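Local structure of putative peptidase (Bacteroides fragilis, 5DYN) at residues Met10-Leu15 against Ala41-Asp46. The protein is a putative clostripain-family (C11) cysteine protease, probably one that activates the secreted Bacteroides fragilis toxin by proteolytic cleavage. Sequence-based numbering, arbitrary orientation.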
loop_
_atom_site.group_PDB
_atom_site.type_symbol
_atom_site.label_atom_id
_atom_site.label_comp_id
_atom_site.label_asym_id
_atom_site.label_seq_id
_atom_site.Cartn_x
_atom_site.Cartn_y
_atom_site.Cartn_z
ATOM N N MET B 10 -1.999 -10.778 -7.958
ATOM C CA MET B 10 -1.832 -9.794 -9.018
ATOM C C MET B 10 -0.454 -9.145 -8.982
ATOM O O MET B 10 -0.087 -8.487 -8.008
ATOM C CB MET B 10 -2.918 -8.716 -8.933
ATOM C CG MET B 10 -2.881 -7.711 -10.083
ATOM S SD MET B 10 -4.328 -6.634 -10.142
ATOM C CE MET B 10 -4.480 -6.213 -8.410
ATOM N N ASP B 11 0.310 -9.344 -10.050
ATOM C CA ASP B 11 1.597 -8.680 -10.178
ATOM C C ASP B 11 1.375 -7.175 -10.290
ATOM O O ASP B 11 0.340 -6.723 -10.779
ATOM C CB ASP B 11 2.372 -9.218 -11.382
ATOM C CG ASP B 11 2.976 -10.591 -11.120
ATOM O OD1 ASP B 11 3.447 -10.830 -9.987
ATOM O OD2 ASP B 11 2.980 -11.433 -12.043
ATOM N N ILE B 12 2.341 -6.404 -9.808
ATOM C CA ILE B 12 2.221 -4.950 -9.808
ATOM C C ILE B 12 2.059 -4.397 -11.224
ATOM O O ILE B 12 1.315 -3.439 -11.438
ATOM C CB ILE B 12 3.438 -4.292 -9.126
ATOM C CG1 ILE B 12 3.523 -4.746 -7.671
ATOM C CG2 ILE B 12 3.338 -2.780 -9.179
ATOM C CD1 ILE B 12 2.249 -4.500 -6.897
ATOM N N ALA B 13 2.736 -5.015 -12.190
ATOM C CA ALA B 13 2.624 -4.603 -13.587
ATOM C C ALA B 13 1.190 -4.754 -14.081
ATOM O O ALA B 13 0.655 -3.865 -14.744
ATOM C CB ALA B 13 3.576 -5.407 -14.462
ATOM N N ASP B 14 0.575 -5.884 -13.748
ATOM C CA ASP B 14 -0.821 -6.134 -14.091
ATOM C C ASP B 14 -1.758 -5.166 -13.370
ATOM O O ASP B 14 -2.754 -4.720 -13.945
ATOM C CB ASP B 14 -1.203 -7.575 -13.757
ATOM C CG ASP B 14 -0.370 -8.583 -14.512
ATOM O OD1 ASP B 14 0.081 -8.256 -15.628
ATOM O OD2 ASP B 14 -0.160 -9.698 -13.990
ATOM N N LEU B 15 -1.441 -4.848 -12.117
ATOM C CA LEU B 15 -2.228 -3.881 -11.356
ATOM C C LEU B 15 -2.185 -2.513 -12.029
ATOM O O LEU B 15 -3.217 -1.860 -12.193
ATOM C CB LEU B 15 -1.723 -3.777 -9.915
ATOM C CG LEU B 15 -2.289 -2.645 -9.051
ATOM C CD1 LEU B 15 -3.813 -2.684 -8.999
ATOM C CD2 LEU B 15 -1.711 -2.704 -7.642
ATOM N N ALA B 41 5.418 2.419 -5.446
ATOM C CA ALA B 41 5.174 3.845 -5.619
ATOM C C ALA B 41 5.559 4.300 -7.020
ATOM O O ALA B 41 4.804 5.020 -7.673
ATOM C CB ALA B 41 5.937 4.644 -4.576
ATOM N N TYR B 42 6.727 3.876 -7.487
ATOM C CA TYR B 42 7.183 4.284 -8.810
ATOM C C TYR B 42 6.331 3.650 -9.901
ATOM O O TYR B 42 5.966 4.312 -10.867
ATOM C CB TYR B 42 8.658 3.930 -9.031
ATOM C CG TYR B 42 9.193 4.471 -10.341
ATOM C CD1 TYR B 42 9.694 5.764 -10.428
ATOM C CD2 TYR B 42 9.177 3.698 -11.495
ATOM C CE1 TYR B 42 10.173 6.267 -11.627
ATOM C CE2 TYR B 42 9.650 4.193 -12.696
ATOM C CZ TYR B 42 10.146 5.478 -12.758
ATOM O OH TYR B 42 10.619 5.972 -13.954
ATOM N N ALA B 43 6.021 2.368 -9.751
ATOM C CA ALA B 43 5.243 1.660 -10.762
ATOM C C ALA B 43 3.842 2.255 -10.922
ATOM O O ALA B 43 3.251 2.177 -11.999
ATOM C CB ALA B 43 5.150 0.180 -10.421
ATOM N N LEU B 44 3.321 2.857 -9.856
ATOM C CA LEU B 44 1.962 3.393 -9.876
ATOM C C LEU B 44 1.933 4.917 -9.799
ATOM O O LEU B 44 0.900 5.501 -9.472
ATOM C CB LEU B 44 1.141 2.810 -8.720
ATOM C CG LEU B 44 0.974 1.289 -8.668
ATOM C CD1 LEU B 44 0.063 0.884 -7.517
ATOM C CD2 LEU B 44 0.445 0.755 -9.988
ATOM N N ARG B 45 3.059 5.556 -10.104
ATOM C CA ARG B 45 3.173 7.006 -9.967
ATOM C C ARG B 45 2.214 7.752 -10.899
ATOM O O ARG B 45 1.834 8.892 -10.628
ATOM C CB ARG B 45 4.615 7.456 -10.229
ATOM C CG ARG B 45 5.046 7.339 -11.683
ATOM C CD ARG B 45 6.554 7.400 -11.830
ATOM N NE ARG B 45 6.969 7.346 -13.229
ATOM C CZ ARG B 45 7.000 6.236 -13.958
ATOM N NH1 ARG B 45 6.639 5.077 -13.426
ATOM N NH2 ARG B 45 7.395 6.283 -15.223
ATOM N N ASP B 46 1.820 7.099 -11.987
ATOM C CA ASP B 46 0.965 7.720 -12.993
ATOM C C ASP B 46 -0.514 7.429 -12.757
ATOM O O ASP B 46 -1.364 7.841 -13.546
ATOM C CB ASP B 46 1.367 7.247 -14.391
ATOM C CG ASP B 46 1.319 5.735 -14.532
ATOM O OD1 ASP B 46 1.709 5.031 -13.576
ATOM O OD2 ASP B 46 0.891 5.249 -15.601
#
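I12 meets A43 and L15 meets L44 where the first turn of helix 12-18 faces the C-terminal end of helix 38-43, a small example of an apolar contact between residues 10-15 and 41-46. The branched methyl CG2 of I12 lies 3.7 Å from CB of A43. With chi1 at -61°, I12 extends CG2 opposite its own backbone N, which carries this methyl across the gap, and the alanine answers with nothing longer than its CB. The backbones can therefore approach to 7.3 Å between the CA atoms of I12 and A43. Three residues after I12, L15 meets L44, the residue next to A43, through single methyls, CD2 of L15 and CD1 of L44 being 4.0 Å apart, and their side chains cross at about a right angle. L44 is the first residue to leave helical geometry, yet its CB still points toward helix 12-18. Beside these methyls, OD2 of D46 adds a polar tie, a hydrogen bond to NE2 of H16.

Behind this apolar seam, R45 folds back on the preceding turn. Its NH1 donates to O of Y42 over 2.8 Å, in the guanidinium plane but above that of the carbonyl, while the backbone N of R45 reaches the same oxygen from the opposite face. The guanidinium also lies against the Y42 ring, whose CZ sits 3.4 Å above the guanidinium plane. A salt bridge from NE to E120 further fixes the rotation of the group.

L15 and L44 both rest on F30 of strand 25-31, an outer strand of the mixed sheet in this clostripain-family (clan CD) domain, so the start of helix 12-18 and the end of helix 38-43 both pack on that strand. Helices 119-127 and 231-236 flank Y42, and the other chain of the assembly packs G121 and M95 against I12 and L15, respectively.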